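Local coordinates for 1-deoxy-D-xylulose 5-phosphate reductoisomerase (Zymomonas mobilis, PDB 1R0K), which catalyses the NADPH-dependent rearrangement and reduction of 1-deoxy-D-xylulose 5-phosphate to 2-C-methyl-D-erythritol 4-phosphate, a step of isoprenoid biosynthesis, at residues 156-161 with 277-282; 249-252 with 256-259; 94-99 with 272-277. All coordinates share one frame; numbering follows the deposited sequence.

Contact 1: residues 156-161 with 277-282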
# COMPACT_ATOMS: atom_id res chain seq x y z
N ILE B 156 -5.66 5.04 4.80
CA ILE B 156 -4.48 5.80 5.20
C ILE B 156 -3.77 5.06 6.33
O ILE B 156 -2.56 4.87 6.30
CB ILE B 156 -4.85 7.21 5.67
CG1 ILE B 156 -5.45 8.00 4.49
CG2 ILE B 156 -3.61 7.92 6.23
CD1 ILE B 156 -6.06 9.33 4.88
N PHE B 157 -4.55 4.63 7.31
CA PHE B 157 -4.00 3.90 8.44
C PHE B 157 -3.19 2.67 8.01
O PHE B 157 -2.11 2.40 8.56
CB PHE B 157 -5.13 3.50 9.38
CG PHE B 157 -4.65 2.91 10.66
CD1 PHE B 157 -4.25 1.58 10.72
CD2 PHE B 157 -4.58 3.68 11.81
CE1 PHE B 157 -3.78 1.04 11.90
CE2 PHE B 157 -4.11 3.15 13.00
CZ PHE B 157 -3.71 1.82 13.05
N GLN B 158 -3.69 1.91 7.03
CA GLN B 158 -3.00 0.71 6.56
C GLN B 158 -1.72 1.02 5.78
O GLN B 158 -0.89 0.13 5.58
CB GLN B 158 -3.93 -0.13 5.68
CG GLN B 158 -5.10 -0.78 6.44
CD GLN B 158 -5.84 -1.81 5.62
OE1 GLN B 158 -5.24 -2.64 4.94
NE2 GLN B 158 -7.18 -1.79 5.70
N CYS B 159 -1.55 2.26 5.36
CA CYS B 159 -0.38 2.68 4.60
C CYS B 159 0.50 3.67 5.37
O CYS B 159 1.50 4.15 4.84
CB CYS B 159 -0.81 3.35 3.29
SG CYS B 159 -1.86 2.35 2.22
N PHE B 160 0.12 3.97 6.61
CA PHE B 160 0.80 4.95 7.46
C PHE B 160 1.92 4.41 8.35
O PHE B 160 1.79 3.34 8.94
CB PHE B 160 -0.25 5.64 8.35
CG PHE B 160 0.24 6.90 9.02
CD1 PHE B 160 0.23 8.11 8.35
CD2 PHE B 160 0.70 6.86 10.34
CE1 PHE B 160 0.68 9.28 8.97
CE2 PHE B 160 1.15 8.02 10.97
CZ PHE B 160 1.14 9.24 10.29
N PRO B 161 3.03 5.15 8.46
CA PRO B 161 4.14 4.69 9.31
C PRO B 161 3.86 5.07 10.77
O PRO B 161 4.30 6.11 11.24
CB PRO B 161 5.34 5.43 8.74
CG PRO B 161 4.73 6.77 8.39
CD PRO B 161 3.40 6.38 7.73
N PRO B 277 -3.99 -6.26 15.84
CA PRO B 277 -2.93 -6.14 14.84
C PRO B 277 -2.81 -7.31 13.85
O PRO B 277 -1.89 -7.35 13.03
CB PRO B 277 -1.67 -5.99 15.69
CG PRO B 277 -1.97 -6.91 16.84
CD PRO B 277 -3.42 -6.57 17.16
N LYS B 278 -3.74 -8.25 13.93
CA LYS B 278 -3.74 -9.40 13.03
C LYS B 278 -4.67 -9.10 11.86
O LYS B 278 -5.18 -7.99 11.73
CB LYS B 278 -4.24 -10.65 13.76
CG LYS B 278 -3.46 -10.99 15.02
CD LYS B 278 -4.06 -12.21 15.70
CE LYS B 278 -3.25 -12.61 16.93
NZ LYS B 278 -3.83 -13.81 17.60
N ARG B 279 -4.88 -10.09 11.00
CA ARG B 279 -5.78 -9.94 9.87
C ARG B 279 -6.77 -11.10 9.93
O ARG B 279 -6.44 -12.18 10.42
CB ARG B 279 -5.01 -10.01 8.54
CG ARG B 279 -4.09 -8.83 8.28
CD ARG B 279 -4.84 -7.66 7.66
NE ARG B 279 -3.93 -6.57 7.32
CZ ARG B 279 -4.25 -5.53 6.55
NH1 ARG B 279 -5.47 -5.43 6.03
NH2 ARG B 279 -3.34 -4.59 6.29
N MET B 280 -7.98 -10.87 9.46
CA MET B 280 -9.00 -11.91 9.46
C MET B 280 -9.63 -11.97 8.09
O MET B 280 -9.62 -10.99 7.34
CB MET B 280 -10.09 -11.60 10.49
CG MET B 280 -10.96 -10.41 10.12
SD MET B 280 -12.10 -9.94 11.44
CE MET B 280 -13.35 -11.24 11.31
N GLU B 281 -10.19 -13.12 7.74
CA GLU B 281 -10.84 -13.23 6.46
C GLU B 281 -12.22 -12.59 6.55
O GLU B 281 -12.83 -12.55 7.62
CB GLU B 281 -10.97 -14.70 6.07
CG GLU B 281 -11.62 -14.91 4.71
CD GLU B 281 -11.37 -16.29 4.16
OE1 GLU B 281 -11.70 -17.27 4.86
OE2 GLU B 281 -10.86 -16.39 3.03
N THR B 282 -12.69 -12.02 5.44
CA THR B 282 -14.03 -11.44 5.37
C THR B 282 -14.54 -11.87 4.00
O THR B 282 -13.76 -12.30 3.15
CB THR B 282 -14.05 -9.89 5.44
OG1 THR B 282 -13.66 -9.35 4.17
CG2 THR B 282 -13.11 -9.38 6.53
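Gln-158 and Arg-279 carry this contact between them, and it is small, 85 Å² in all. The guanidinium group of Arg-279 meets the amide oxygen of Gln-158 end-on, with both terminal nitrogens on one atom. Arg-279 NH1 lies 3.0 Å from Gln-158 OE1, and Arg-279 NH2 is equally near. Both hydrogen bonds are bent, with N-H...O angles near 145°. The oxygen sits at the edge of the guanidinium, close to its plane. Both donors stand on the same face of the amide, well out of its carbonyl plane, and the two flat groups are turned 73° apart. Gln-158 reaches out with an extended chain, while Arg-279 folds at chi2 (-84°), which swings its end round to the amide. The pair of bonds ties helix 151-159 to the loop that follows helix 267-275. This lies at the homodimer interface. Asp-254 of the second subunit forms a salt bridge with Arg-279 NH1, and Tyr-252 of that subunit makes a cation-pi contact with the guanidinium. Ser-256 of the second subunit adds a hydrogen bond to Gln-158 OE1. A leucine in place of Gln-158 would probably leave the two arginine nitrogens without their shared acceptor and that serine hydroxyl without this partner. Asn-154 OD1, one turn back on the helix, is hydrogen-bonded to Gln-158 NE2, which probably fixes the amide's orientation.

Contact 2: residues 249-252 with 256-259; sequences MVEY and SILA
Met-249 lies against Ala-259 on one face of the hairpin, and the fit is tight. Met-249 CG is 3.4 Å from Ala-259 CB, closer than carbons usually pack. The methyl of Ala-259 is pressed against CG, and the end of the methionine leads away from the strand. Beside it, Ile-257 fits between two longer chains. Its CG2 branch meets Met-249 CB at 3.8 Å, and its CG1 branch meets Glu-251 CG at 3.4 Å. Ile-257 CG2 is anti to the backbone N and CG1 beside it (chi1 -63°), which sends the two branches to different neighbours. The carboxylate of Glu-251 forms salt bridges with Arg-169 and Arg-170 of its own chain and a hydrogen bond with Ser-286 of the second subunit.

Val-250 and Leu-258 point to the other face. Here the Tyr-252 ring leans toward Leu-258, whose CD1 methyl lies 3.6 Å from Tyr-252 CE1 and equally near its OH. That hydroxyl is hydrogen-bonded to Cys-159 O. The backbones are joined by Val-250 N to Leu-258 O and Leu-258 N to Val-250 O, both 2.9 Å. Tyr-252 N to Ser-256 O is shorter, 2.7 Å, and nearly straight at 168°. Met-249 with Ala-259 and Glu-251 with Ile-257 are non-hydrogen-bonded pairs. This is an antiparallel beta hairpin whose outer strand within the chain pairs, at residues 257-259, with an antiparallel strand of the second subunit, so the sheet runs on across the dimer.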
# COMPACT_ATOMS: atom_id res chain seq x y z
N MET B 249 -3.87 7.22 -0.10
CA MET B 249 -2.46 6.85 -0.17
C MET B 249 -1.55 7.66 0.75
O MET B 249 -1.93 8.73 1.24
CB MET B 249 -1.98 7.02 -1.61
CG MET B 249 -2.92 6.46 -2.66
SD MET B 249 -2.32 6.71 -4.35
CE MET B 249 -3.26 8.15 -4.84
N VAL B 250 -0.35 7.13 0.95
CA VAL B 250 0.65 7.80 1.78
C VAL B 250 2.00 7.71 1.08
O VAL B 250 2.47 6.61 0.74
CB VAL B 250 0.80 7.12 3.17
CG1 VAL B 250 1.90 7.81 3.96
CG2 VAL B 250 -0.51 7.17 3.93
N GLU B 251 2.64 8.85 0.83
CA GLU B 251 3.95 8.83 0.20
C GLU B 251 5.02 9.01 1.26
O GLU B 251 4.89 9.85 2.16
CB GLU B 251 4.10 9.95 -0.84
CG GLU B 251 5.41 9.81 -1.64
CD GLU B 251 5.65 10.95 -2.61
OE1 GLU B 251 4.69 11.36 -3.30
OE2 GLU B 251 6.80 11.42 -2.69
N TYR B 252 6.08 8.21 1.14
CA TYR B 252 7.19 8.24 2.07
C TYR B 252 8.34 9.07 1.49
O TYR B 252 8.37 9.36 0.30
CB TYR B 252 7.66 6.81 2.36
CG TYR B 252 6.66 6.00 3.16
CD1 TYR B 252 5.38 5.73 2.67
CD2 TYR B 252 6.99 5.55 4.44
CE1 TYR B 252 4.45 5.03 3.44
CE2 TYR B 252 6.07 4.85 5.21
CZ TYR B 252 4.80 4.60 4.72
OH TYR B 252 3.91 3.92 5.51
N SER B 256 8.34 6.39 -2.22
CA SER B 256 7.40 5.28 -2.23
C SER B 256 6.00 5.73 -1.81
O SER B 256 5.82 6.47 -0.85
CB SER B 256 7.88 4.17 -1.30
OG SER B 256 6.92 3.14 -1.20
N ILE B 257 5.00 5.30 -2.57
CA ILE B 257 3.63 5.64 -2.25
C ILE B 257 2.90 4.34 -1.98
O ILE B 257 2.83 3.46 -2.85
CB ILE B 257 2.94 6.38 -3.41
CG1 ILE B 257 3.65 7.71 -3.67
CG2 ILE B 257 1.47 6.62 -3.06
CD1 ILE B 257 3.18 8.42 -4.92
N LEU B 258 2.39 4.19 -0.77
CA LEU B 258 1.64 3.00 -0.40
C LEU B 258 0.17 3.36 -0.52
O LEU B 258 -0.26 4.40 -0.04
CB LEU B 258 1.97 2.57 1.03
CG LEU B 258 3.42 2.14 1.25
CD1 LEU B 258 3.61 1.64 2.68
CD2 LEU B 258 3.78 1.04 0.25
N ALA B 259 -0.59 2.50 -1.18
CA ALA B 259 -2.01 2.76 -1.36
C ALA B 259 -2.83 1.56 -0.93
O ALA B 259 -2.34 0.43 -0.94
CB ALA B 259 -2.29 3.08 -2.83

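Contact 3: residues 94-99 with 272-277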
# COMPACT_ATOMS: atom_id res chain seq x y z
N ALA B 94 -15.56 -3.82 27.31
CA ALA B 94 -15.20 -4.56 26.10
C ALA B 94 -13.78 -4.23 25.65
O ALA B 94 -13.38 -3.07 25.65
CB ALA B 94 -16.18 -4.22 24.99
N ASP B 95 -13.03 -5.25 25.26
CA ASP B 95 -11.66 -5.02 24.81
C ASP B 95 -11.71 -4.31 23.45
O ASP B 95 -10.81 -3.54 23.11
CB ASP B 95 -10.89 -6.33 24.67
CG ASP B 95 -9.42 -6.10 24.35
OD1 ASP B 95 -8.69 -5.55 25.21
OD2 ASP B 95 -8.98 -6.47 23.23
N TRP B 96 -12.76 -4.58 22.69
CA TRP B 96 -12.90 -3.97 21.37
C TRP B 96 -14.28 -3.33 21.28
O TRP B 96 -15.29 -3.99 21.51
CB TRP B 96 -12.76 -5.03 20.28
CG TRP B 96 -12.68 -4.47 18.90
CD1 TRP B 96 -11.56 -4.01 18.27
CD2 TRP B 96 -13.76 -4.33 17.96
NE1 TRP B 96 -11.87 -3.60 16.99
CE2 TRP B 96 -13.21 -3.78 16.78
CE3 TRP B 96 -15.13 -4.62 18.01
CZ2 TRP B 96 -13.99 -3.52 15.65
CZ3 TRP B 96 -15.91 -4.35 16.88
CH2 TRP B 96 -15.33 -3.81 15.71
N THR B 97 -14.30 -2.05 20.94
CA THR B 97 -15.55 -1.30 20.84
C THR B 97 -15.72 -0.64 19.49
O THR B 97 -14.87 0.14 19.06
CB THR B 97 -15.64 -0.18 21.90
OG1 THR B 97 -15.57 -0.75 23.21
CG2 THR B 97 -16.95 0.60 21.75
N MET B 98 -16.83 -0.94 18.83
CA MET B 98 -17.14 -0.31 17.56
C MET B 98 -18.00 0.89 17.92
O MET B 98 -19.12 0.73 18.42
CB MET B 98 -17.93 -1.28 16.65
CG MET B 98 -18.56 -0.61 15.43
SD MET B 98 -17.40 0.32 14.40
CE MET B 98 -16.62 -0.99 13.53
N ALA B 99 -17.47 2.09 17.71
CA ALA B 99 -18.19 3.32 18.02
C ALA B 99 -18.87 3.77 16.75
O ALA B 99 -18.29 4.50 15.94
CB ALA B 99 -17.23 4.38 18.50
N HIS B 272 -10.40 -5.04 9.26
CA HIS B 272 -9.05 -4.62 9.62
C HIS B 272 -9.01 -4.12 11.06
O HIS B 272 -8.09 -4.45 11.81
CB HIS B 272 -8.55 -3.52 8.66
CG HIS B 272 -7.35 -2.77 9.16
ND1 HIS B 272 -7.45 -1.70 10.02
CD2 HIS B 272 -6.03 -2.94 8.93
CE1 HIS B 272 -6.24 -1.24 10.30
NE2 HIS B 272 -5.36 -1.98 9.65
N THR B 273 -10.00 -3.33 11.47
CA THR B 273 -9.99 -2.80 12.83
C THR B 273 -10.33 -3.88 13.85
O THR B 273 -9.85 -3.84 14.98
CB THR B 273 -10.98 -1.62 13.00
OG1 THR B 273 -12.33 -2.09 12.90
CG2 THR B 273 -10.75 -0.57 11.91
N LEU B 274 -11.15 -4.84 13.44
CA LEU B 274 -11.55 -5.93 14.33
C LEU B 274 -10.40 -6.90 14.60
O LEU B 274 -10.18 -7.31 15.74
CB LEU B 274 -12.76 -6.67 13.73
CG LEU B 274 -13.33 -7.81 14.57
CD1 LEU B 274 -13.71 -7.30 15.96
CD2 LEU B 274 -14.54 -8.43 13.88
N ALA B 275 -9.64 -7.25 13.57
CA ALA B 275 -8.53 -8.19 13.73
C ALA B 275 -7.22 -7.56 14.21
O ALA B 275 -6.39 -8.24 14.81
CB ALA B 275 -8.29 -8.93 12.42
N TRP B 276 -7.04 -6.26 13.94
CA TRP B 276 -5.81 -5.56 14.32
C TRP B 276 -5.31 -6.01 15.70
O TRP B 276 -6.09 -6.11 16.64
CB TRP B 276 -6.04 -4.05 14.35
CG TRP B 276 -4.76 -3.28 14.32
CD1 TRP B 276 -4.04 -2.92 13.21
CD2 TRP B 276 -3.99 -2.86 15.45
NE1 TRP B 276 -2.86 -2.31 13.59
CE2 TRP B 276 -2.81 -2.26 14.95
CE3 TRP B 276 -4.18 -2.93 16.84
CZ2 TRP B 276 -1.82 -1.74 15.80
CZ3 TRP B 276 -3.20 -2.41 17.68
CH2 TRP B 276 -2.03 -1.82 17.15
N PRO B 277 -3.99 -6.26 15.84
CA PRO B 277 -2.93 -6.14 14.84
C PRO B 277 -2.81 -7.31 13.85
O PRO B 277 -1.89 -7.35 13.03
CB PRO B 277 -1.67 -5.99 15.69
CG PRO B 277 -1.97 -6.91 16.84
CD PRO B 277 -3.42 -6.57 17.16
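Trp-96 NE1 donates to the backbone oxygen of Thr-273, at 2.9 Å between Trp-96 NE1 and Thr-273 O. The hydrogen bond is bent, with an N-H...O angle of 140°. The donor stands above the carbonyl plane of Thr-273, and the oxygen is tilted from the indole plane. The bond joins two parts of the fold. Strand 96-99 belongs to the Rossmann-like parallel sheet of the NADPH-binding domain and lies between strands 5-10 and 119-122. Helix 267-275 comes much later in the chain and lies against one face of that sheet.

The indole is the main bump from the strand side. CG of Trp-96 is anti to the backbone N (chi1 -171°), and the CB bond points toward the helix. Side chains from both flanking strands touch it: Arg-5, Val-7, Thr-119 and Ala-121. From helix 15-25, Thr-20 also meets it. Leu-274 comes over one face of the indole, at about a right angle to it. The backbone N of Met-98 lies above the opposite face, toward the rim. The Thr-273 hydroxyl meets the indole edge, with OG1 3.5 Å from Trp-96 CZ2. The stronger polar partner of that oxygen is Ile-270 O, within the same helix. Met-98 barely reaches Thr-273, but its side chain also touches Ile-16, a predicted NADPH-binding residue. The strand that carries Trp-96 is thus consistent with a place beside the cofactor site. Leu-23 of helix 15-25 and Met-280 also touch Leu-274. Leu-274 CD1 makes a CH-pi contact, 3.5 Å from the centroid of the Trp-96 six-membered ring and 6° off its normal.

Contacts 2 and 3 are buried, while contact 1 is a surface contact. Contact 3 works by an indole set against a helix, with one hydrogen bond. Contact 2 relies on backbone pairing and close-fitting side chains, and contact 1 on a charged group and an amide. Contact 3 holds helix 267-275 itself and contact 1 the loop just after it, while contact 2 joins the two strands of one hairpin. Contacts 1 and 3 are directly joined, since Gln-158 and Phe-157 both pack on His-272. Contacts 1 and 2 meet at Cys-159 and Tyr-252, and both lie at the second subunit. Contacts 2 and 3 do not touch; their nearest atoms are about 11 Å apart.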